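Local coordinates for protein aldose 1-epimerase (Caenorhabditis elegans, PDB 1LUR) that probably interconverts the alpha and beta anomers of aldose sugars such as galactose, at residues F30-A35 against G67-R72; G108-E113 against V126-Q131. One frame throughout, in Å; residues are numbered along the deposited sequence.

Contact 1. Residues F30-A35 against G67-R72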
ATOM      1  N   PHE A  30      -1.672   6.450  14.302  1.00 34.16           N
ATOM      2  CA  PHE A  30      -0.327   6.758  13.838  1.00 33.09           C
ATOM      3  C   PHE A  30      -0.121   6.181  12.448  1.00 31.64           C
ATOM      4  O   PHE A  30      -0.156   4.964  12.251  1.00 30.39           O
ATOM      5  CB  PHE A  30       0.721   6.184  14.789  1.00 35.45           C
ATOM      6  CG  PHE A  30       2.129   6.476  14.371  1.00 36.78           C
ATOM      7  CD1 PHE A  30       2.624   7.776  14.413  1.00 37.77           C
ATOM      8  CD2 PHE A  30       2.953   5.459  13.910  1.00 37.80           C
ATOM      9  CE1 PHE A  30       3.924   8.057  13.998  1.00 39.32           C
ATOM     10  CE2 PHE A  30       4.254   5.728  13.491  1.00 38.53           C
ATOM     11  CZ  PHE A  30       4.740   7.031  13.535  1.00 39.02           C
ATOM     12  N   GLY A  31       0.090   7.070  11.485  1.00 30.80           N
ATOM     13  CA  GLY A  31       0.299   6.645  10.115  1.00 29.78           C
ATOM     14  C   GLY A  31      -0.952   6.049   9.493  1.00 29.25           C
ATOM     15  O   GLY A  31      -0.865   5.422   8.437  1.00 29.45           O
ATOM     16  N   ALA A  32      -2.107   6.253  10.130  1.00 28.75           N
ATOM     17  CA  ALA A  32      -3.380   5.721   9.626  1.00 27.90           C
ATOM     18  C   ALA A  32      -3.090   4.308   9.133  1.00 28.41           C
ATOM     19  O   ALA A  32      -3.420   3.938   8.003  1.00 27.12           O
ATOM     20  CB  ALA A  32      -3.898   6.589   8.483  1.00 27.65           C
ATOM     21  N   THR A  33      -2.474   3.534  10.019  1.00 27.04           N
ATOM     22  CA  THR A  33      -2.072   2.154   9.779  1.00 29.43           C
ATOM     23  C   THR A  33      -3.049   0.999   9.979  1.00 29.05           C
ATOM     24  O   THR A  33      -3.849   0.992  10.913  1.00 29.70           O
ATOM     25  CB  THR A  33      -0.838   1.823  10.653  1.00 30.30           C
ATOM     26  OG1 THR A  33       0.189   2.793  10.417  1.00 29.77           O
ATOM     27  CG2 THR A  33      -0.310   0.427  10.340  1.00 30.84           C
ATOM     28  N   LEU A  34      -2.947   0.009   9.096  1.00 31.20           N
ATOM     29  CA  LEU A  34      -3.786  -1.180   9.157  1.00 31.27           C
ATOM     30  C   LEU A  34      -2.901  -2.102   9.991  1.00 32.04           C
ATOM     31  O   LEU A  34      -1.968  -2.716   9.471  1.00 31.69           O
ATOM     32  CB  LEU A  34      -4.001  -1.783   7.767  1.00 29.94           C
ATOM     33  CG  LEU A  34      -4.721  -3.138   7.738  1.00 30.63           C
ATOM     34  CD1 LEU A  34      -6.051  -3.042   8.486  1.00 29.85           C
ATOM     35  CD2 LEU A  34      -4.946  -3.571   6.288  1.00 28.76           C
ATOM     36  N   ALA A  35      -3.186  -2.172  11.289  1.00 34.35           N
ATOM     37  CA  ALA A  35      -2.421  -3.002  12.218  1.00 35.02           C
ATOM     38  C   ALA A  35      -2.661  -4.507  12.107  1.00 36.17           C
ATOM     39  O   ALA A  35      -1.712  -5.292  12.077  1.00 36.82           O
ATOM     40  CB  ALA A  35      -2.689  -2.547  13.646  1.00 35.64           C
ATOM     41  N   GLY A  67       1.923  -1.741   6.908  1.00 32.41           N
ATOM     42  CA  GLY A  67       0.519  -1.361   7.010  1.00 30.20           C
ATOM     43  C   GLY A  67       0.155   0.114   7.016  1.00 28.85           C
ATOM     44  O   GLY A  67      -1.020   0.470   7.123  1.00 29.55           O
ATOM     45  N   LYS A  68       1.144   0.982   6.879  1.00 26.87           N
ATOM     46  CA  LYS A  68       0.887   2.415   6.880  1.00 25.26           C
ATOM     47  C   LYS A  68       0.198   2.981   5.644  1.00 25.98           C
ATOM     48  O   LYS A  68       0.151   2.356   4.576  1.00 24.59           O
ATOM     49  CB  LYS A  68       2.205   3.186   7.022  1.00 27.13           C
ATOM     50  CG  LYS A  68       3.042   2.899   8.246  1.00 26.35           C
ATOM     51  CD  LYS A  68       4.340   3.703   8.156  1.00 28.41           C
ATOM     52  CE  LYS A  68       5.223   3.531   9.389  1.00 27.34           C
ATOM     53  NZ  LYS A  68       4.659   4.192  10.597  1.00 29.98           N
ATOM     54  N   THR A  69      -0.356   4.178   5.817  1.00 25.44           N
ATOM     55  CA  THR A  69      -1.019   4.885   4.731  1.00 26.43           C
ATOM     56  C   THR A  69       0.194   5.742   4.346  1.00 26.59           C
ATOM     57  O   THR A  69       0.673   6.530   5.165  1.00 28.33           O
ATOM     58  CB  THR A  69      -2.112   5.851   5.196  1.00 25.41           C
ATOM     59  OG1 THR A  69      -3.305   5.126   5.505  1.00 24.35           O
ATOM     60  CG2 THR A  69      -2.409   6.868   4.090  1.00 24.38           C
ATOM     61  N   VAL A  70       0.692   5.578   3.124  1.00 26.06           N
ATOM     62  CA  VAL A  70       1.849   6.329   2.659  1.00 25.90           C
ATOM     63  C   VAL A  70       1.532   7.550   1.804  1.00 25.51           C
ATOM     64  O   VAL A  70       0.639   7.515   0.960  1.00 26.10           O
ATOM     65  CB  VAL A  70       2.805   5.408   1.858  1.00 26.39           C
ATOM     66  CG1 VAL A  70       3.960   6.215   1.300  1.00 27.91           C
ATOM     67  CG2 VAL A  70       3.314   4.285   2.753  1.00 30.14           C
ATOM     68  N   GLY A  71       2.287   8.622   2.041  1.00 23.17           N
ATOM     69  CA  GLY A  71       2.122   9.874   1.312  1.00 24.04           C
ATOM     70  C   GLY A  71       3.181  10.863   1.789  1.00 23.36           C
ATOM     71  O   GLY A  71       3.947  10.521   2.695  1.00 22.58           O
ATOM     72  N   ARG A  72       3.215  12.085   1.247  1.00 22.46           N
ATOM     73  CA  ARG A  72       2.282  12.537   0.218  1.00 21.33           C
ATOM     74  C   ARG A  72       2.488  11.944  -1.160  1.00 22.07           C
ATOM     75  O   ARG A  72       1.628  12.075  -2.028  1.00 22.47           O
ATOM     76  CB  ARG A  72       2.283  14.064   0.124  1.00 21.05           C
ATOM     77  CG  ARG A  72       1.518  14.730   1.269  1.00 22.34           C
ATOM     78  CD  ARG A  72       1.218  16.180   0.978  1.00 22.15           C
ATOM     79  NE  ARG A  72       2.366  17.046   1.223  1.00 24.22           N
ATOM     80  CZ  ARG A  72       2.487  18.271   0.732  1.00 25.63           C
ATOM     81  NH1 ARG A  72       1.531  18.776  -0.046  1.00 24.21           N
ATOM     82  NH2 ARG A  72       3.556  18.999   1.026  1.00 25.66           N
TER
HETATM   83  O   HOH W   1       2.709   2.626  11.480  1.00 31.48           O
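In the core of this galactose mutarotase-type beta fold, the turn at Gly31 and Ala32 that leads into strand 33-40 runs antiparallel to Gly67-Thr69, a segment that runs into 69-70, an edge strand of another sheet. Two main-chain bonds frame the crossing: Thr69 N reaches Gly31 O at 2.9 Å, nearly in line with the C=O, and Leu34 N reaches Gly67 O at 2.8 Å from above the carbonyl plane. Gly31 and Gly67 both have positive phi, which favours glycine; at Gly67 a CB would also collide with Leu34 O.

Thr69, with OG1 beside its backbone N (chi1 -79°), donates from OG1 to Ala32 O at 2.8 Å, and the Tyr145 hydroxyl grips the same oxygen. Thr33 serves its own turn: OG1 donates to Phe30 O at 2.9 Å, in the carbonyl plane, while CG2 lies 3.3 Å from Gly67 O. A water donates to Thr33 OG1 and accepts from Lys68 NZ at 2.7 Å. The Lys68 chain is extended until chi4, whose bend brings NZ within 3.3 Å of Phe30 CE2, in an oblique approach to the ring.

Lys68 NZ also donates to Gly108 O. With a water, the Gly108 carbonyl and the Phe30 ring close to it, the buried ammonium probably keeps its charge at an acceptable cost, and the two threonine hydroxyls each take a main-chain oxygen of the turn, Phe30 O and Ala32 O.

Contact 2. Residues G108-E113 against V126-Q131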
ATOM      1  N   GLY A 108       2.951   8.560   6.603  1.00 25.75           N
ATOM      2  CA  GLY A 108       3.073   7.307   7.326  1.00 27.85           C
ATOM      3  C   GLY A 108       3.737   7.462   8.686  1.00 29.44           C
ATOM      4  O   GLY A 108       3.596   6.591   9.549  1.00 28.43           O
ATOM      5  N   TYR A 109       4.450   8.568   8.885  1.00 29.85           N
ATOM      6  CA  TYR A 109       5.133   8.812  10.157  1.00 32.94           C
ATOM      7  C   TYR A 109       4.470   9.873  11.012  1.00 33.59           C
ATOM      8  O   TYR A 109       5.087  10.398  11.937  1.00 34.06           O
ATOM      9  CB  TYR A 109       6.590   9.219   9.913  1.00 33.77           C
ATOM     10  CG  TYR A 109       7.428   8.117   9.327  1.00 33.62           C
ATOM     11  CD1 TYR A 109       7.681   6.955  10.049  1.00 34.85           C
ATOM     12  CD2 TYR A 109       7.935   8.215   8.034  1.00 35.27           C
ATOM     13  CE1 TYR A 109       8.415   5.912   9.495  1.00 35.66           C
ATOM     14  CE2 TYR A 109       8.670   7.179   7.472  1.00 34.34           C
ATOM     15  CZ  TYR A 109       8.904   6.027   8.209  1.00 35.71           C
ATOM     16  OH  TYR A 109       9.609   4.984   7.654  1.00 36.16           O
ATOM     17  N   ARG A 110       3.216  10.190  10.717  1.00 33.03           N
ATOM     18  CA  ARG A 110       2.525  11.203  11.499  1.00 34.23           C
ATOM     19  C   ARG A 110       1.268  10.683  12.183  1.00 34.32           C
ATOM     20  O   ARG A 110       0.683   9.691  11.761  1.00 34.93           O
ATOM     21  CB  ARG A 110       2.202  12.397  10.607  1.00 34.71           C
ATOM     22  CG  ARG A 110       3.461  13.031  10.021  1.00 35.45           C
ATOM     23  CD  ARG A 110       3.121  14.219   9.177  1.00 33.41           C
ATOM     24  NE  ARG A 110       2.378  15.202   9.954  1.00 35.49           N
ATOM     25  CZ  ARG A 110       1.749  16.244   9.427  1.00 34.33           C
ATOM     26  NH1 ARG A 110       1.778  16.440   8.114  1.00 34.62           N
ATOM     27  NH2 ARG A 110       1.085  17.083  10.212  1.00 35.68           N
ATOM     28  N   LYS A 111       0.875  11.357  13.258  1.00 34.76           N
ATOM     29  CA  LYS A 111      -0.304  10.983  14.020  1.00 34.13           C
ATOM     30  C   LYS A 111      -1.544  11.620  13.402  1.00 32.49           C
ATOM     31  O   LYS A 111      -1.714  12.841  13.435  1.00 31.13           O
ATOM     32  CB  LYS A 111      -0.147  11.439  15.475  1.00 38.92           C
ATOM     33  CG  LYS A 111       1.188  11.045  16.106  1.00 41.78           C
ATOM     34  CD  LYS A 111       1.240  11.394  17.593  1.00 46.29           C
ATOM     35  CE  LYS A 111       0.378  10.444  18.407  1.00 46.85           C
ATOM     36  NZ  LYS A 111       0.864   9.040  18.260  1.00 48.23           N
ATOM     37  N   TRP A 112      -2.406  10.785  12.828  1.00 29.97           N
ATOM     38  CA  TRP A 112      -3.631  11.264  12.200  1.00 27.70           C
ATOM     39  C   TRP A 112      -4.739  11.436  13.236  1.00 30.21           C
ATOM     40  O   TRP A 112      -4.740  10.763  14.264  1.00 30.22           O
ATOM     41  CB  TRP A 112      -4.118  10.264  11.155  1.00 27.29           C
ATOM     42  CG  TRP A 112      -3.212  10.067   9.990  1.00 24.38           C
ATOM     43  CD1 TRP A 112      -1.893   9.708  10.018  1.00 24.57           C
ATOM     44  CD2 TRP A 112      -3.582  10.145   8.612  1.00 22.96           C
ATOM     45  NE1 TRP A 112      -1.419   9.552   8.730  1.00 22.35           N
ATOM     46  CE2 TRP A 112      -2.438   9.813   7.850  1.00 23.05           C
ATOM     47  CE3 TRP A 112      -4.771  10.459   7.944  1.00 21.36           C
ATOM     48  CZ2 TRP A 112      -2.452   9.784   6.454  1.00 23.93           C
ATOM     49  CZ3 TRP A 112      -4.783  10.430   6.551  1.00 24.58           C
ATOM     50  CH2 TRP A 112      -3.630  10.094   5.825  1.00 23.57           C
ATOM     51  N   GLU A 113      -5.683  12.325  12.946  1.00 30.92           N
ATOM     52  CA  GLU A 113      -6.807  12.583  13.844  1.00 34.41           C
ATOM     53  C   GLU A 113      -7.927  11.595  13.526  1.00 33.83           C
ATOM     54  O   GLU A 113      -8.098  11.194  12.377  1.00 32.27           O
ATOM     55  CB  GLU A 113      -7.344  14.002  13.637  1.00 37.39           C
ATOM     56  CG  GLU A 113      -6.394  15.110  14.055  1.00 45.28           C
ATOM     57  CD  GLU A 113      -6.338  15.281  15.557  1.00 49.41           C
ATOM     58  OE1 GLU A 113      -7.375  15.649  16.147  1.00 52.65           O
ATOM     59  OE2 GLU A 113      -5.262  15.046  16.151  1.00 52.13           O
ATOM     60  N   VAL A 126      -5.578  14.247   8.339  1.00 27.68           N
ATOM     61  CA  VAL A 126      -4.297  14.871   8.640  1.00 28.81           C
ATOM     62  C   VAL A 126      -3.987  15.930   7.591  1.00 28.07           C
ATOM     63  O   VAL A 126      -4.453  15.848   6.454  1.00 28.39           O
ATOM     64  CB  VAL A 126      -3.154  13.829   8.659  1.00 27.34           C
ATOM     65  CG1 VAL A 126      -2.846  13.354   7.244  1.00 25.78           C
ATOM     66  CG2 VAL A 126      -1.915  14.430   9.314  1.00 29.42           C
ATOM     67  N   ARG A 127      -3.210  16.933   7.981  1.00 27.75           N
ATOM     68  CA  ARG A 127      -2.841  18.001   7.070  1.00 28.77           C
ATOM     69  C   ARG A 127      -1.340  17.975   6.872  1.00 27.78           C
ATOM     70  O   ARG A 127      -0.592  17.608   7.777  1.00 28.14           O
ATOM     71  CB  ARG A 127      -3.246  19.364   7.638  1.00 29.00           C
ATOM     72  CG  ARG A 127      -4.735  19.592   7.731  1.00 31.74           C
ATOM     73  CD  ARG A 127      -5.020  20.891   8.481  1.00 36.43           C
ATOM     74  NE  ARG A 127      -6.437  21.226   8.473  1.00 38.84           N
ATOM     75  CZ  ARG A 127      -7.088  21.693   7.414  1.00 39.82           C
ATOM     76  NH1 ARG A 127      -6.447  21.891   6.266  1.00 39.06           N
ATOM     77  NH2 ARG A 127      -8.387  21.950   7.503  1.00 41.67           N
ATOM     78  N   ALA A 128      -0.903  18.377   5.686  1.00 27.15           N
ATOM     79  CA  ALA A 128       0.515  18.402   5.369  1.00 27.11           C
ATOM     80  C   ALA A 128       0.804  19.493   4.341  1.00 27.06           C
ATOM     81  O   ALA A 128       0.045  19.677   3.392  1.00 27.17           O
ATOM     82  CB  ALA A 128       0.951  17.039   4.827  1.00 26.72           C
ATOM     83  N   ASN A 129       1.896  20.223   4.549  1.00 25.31           N
ATOM     84  CA  ASN A 129       2.301  21.291   3.648  1.00 25.70           C
ATOM     85  C   ASN A 129       3.804  21.202   3.417  1.00 25.94           C
ATOM     86  O   ASN A 129       4.484  20.379   4.031  1.00 25.85           O
ATOM     87  CB  ASN A 129       1.945  22.673   4.217  1.00 27.44           C
ATOM     88  CG  ASN A 129       2.571  22.931   5.572  1.00 29.30           C
ATOM     89  OD1 ASN A 129       3.619  22.380   5.904  1.00 29.91           O
ATOM     90  ND2 ASN A 129       1.931  23.796   6.364  1.00 33.48           N
ATOM     91  N   GLU A 130       4.327  22.059   2.546  1.00 24.93           N
ATOM     92  CA  GLU A 130       5.756  22.041   2.257  1.00 25.35           C
ATOM     93  C   GLU A 130       6.639  22.073   3.513  1.00 26.93           C
ATOM     94  O   GLU A 130       7.670  21.403   3.551  1.00 25.01           O
ATOM     95  CB  GLU A 130       6.121  23.197   1.311  1.00 25.70           C
ATOM     96  CG  GLU A 130       7.556  23.135   0.767  1.00 26.46           C
ATOM     97  CD  GLU A 130       7.879  24.272  -0.198  1.00 30.46           C
ATOM     98  OE1 GLU A 130       6.999  25.133  -0.405  1.00 29.45           O
ATOM     99  OE2 GLU A 130       9.010  24.305  -0.750  1.00 27.66           O
ATOM    100  N   GLN A 131       6.247  22.828   4.542  1.00 29.21           N
ATOM    101  CA  GLN A 131       7.067  22.883   5.756  1.00 32.50           C
ATOM    102  C   GLN A 131       7.162  21.541   6.461  1.00 32.65           C
ATOM    103  O   GLN A 131       8.162  21.253   7.115  1.00 32.71           O
ATOM    104  CB  GLN A 131       6.540  23.913   6.761  1.00 36.40           C
ATOM    105  CG  GLN A 131       6.943  25.345   6.482  1.00 43.81           C
ATOM    106  CD  GLN A 131       5.867  26.109   5.748  1.00 48.11           C
ATOM    107  OE1 GLN A 131       4.714  26.163   6.193  1.00 51.36           O
ATOM    108  NE2 GLN A 131       6.232  26.715   4.621  1.00 50.02           N
TER
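Val126 stands between Trp112 and Arg110 and gives one methyl to each. Its chi1 of 72° puts CG1 between the backbone N and the carbonyl carbon, the crowded position, and the return for this is a CH-pi contact: CG1 lies 3.3 Å from the centroid of the six-membered ring of Trp112, only 3° off the ring normal. The closest single atom is Trp112 CE3, 3.5 Å from CG1. A beta-branched residue fits here because its second methyl, CG2, is anti to the backbone N and lies over the centre of the Arg110 guanidinium, 4.0 Å above that plane.

Arg110 gets there by a bend at chi3 (57°), which turns NE off the otherwise extended chain. From the edge of the guanidinium, NH1 makes a weak bond to Arg127 O, 2.7 Å long but poorly aligned, and lies 3.4 Å from Ala128 CB; the small alanine lets the charged group sit close to the strand. A long, weak ion pair links NH1 to Asp132 as well.

Trp112 is anchored through NE1, which donates to Leu107 O, and its indole also packs on Ile141 and Val143. An alanine here would probably leave Val126 CG1 without its aromatic face, Leu107 O without that donor, and a gap between the loop and the sheet.

Farther along, Asn129 and Asp132 form a capping box at the start of helix 130-133. Glu113 pairs with Ser125 through the backbone, so the whole contact lies at the open end of the beta hairpin of strands 113-118 and 121-129, on the margin of the large antiparallel sheet, with the incoming loop folded over the second strand.

How the contacts relate
Contact 1 is wholly buried, its centre about 8 Å from that of the chain, whereas contact 2 lies about 17 Å out and mixes buried with exposed residues. Their chemistry follows: in contact 1 hydroxyls, amides and a water satisfy polar groups in the interior, while contact 2 depends on a methyl over an indole and an arginine whose guanidinium lies under a second methyl and makes a weak bond to a strand carbonyl. The two adjoin, their centres about 11 Å apart. Gly31 N probably bonds to Arg110 O, and Ala32 packs on Trp112, so the turn of 30-35 and the loop of 108-113 hold each other. Strand 138-147 backs both, through Tyr145 for contact 1 and Ile141 for contact 2.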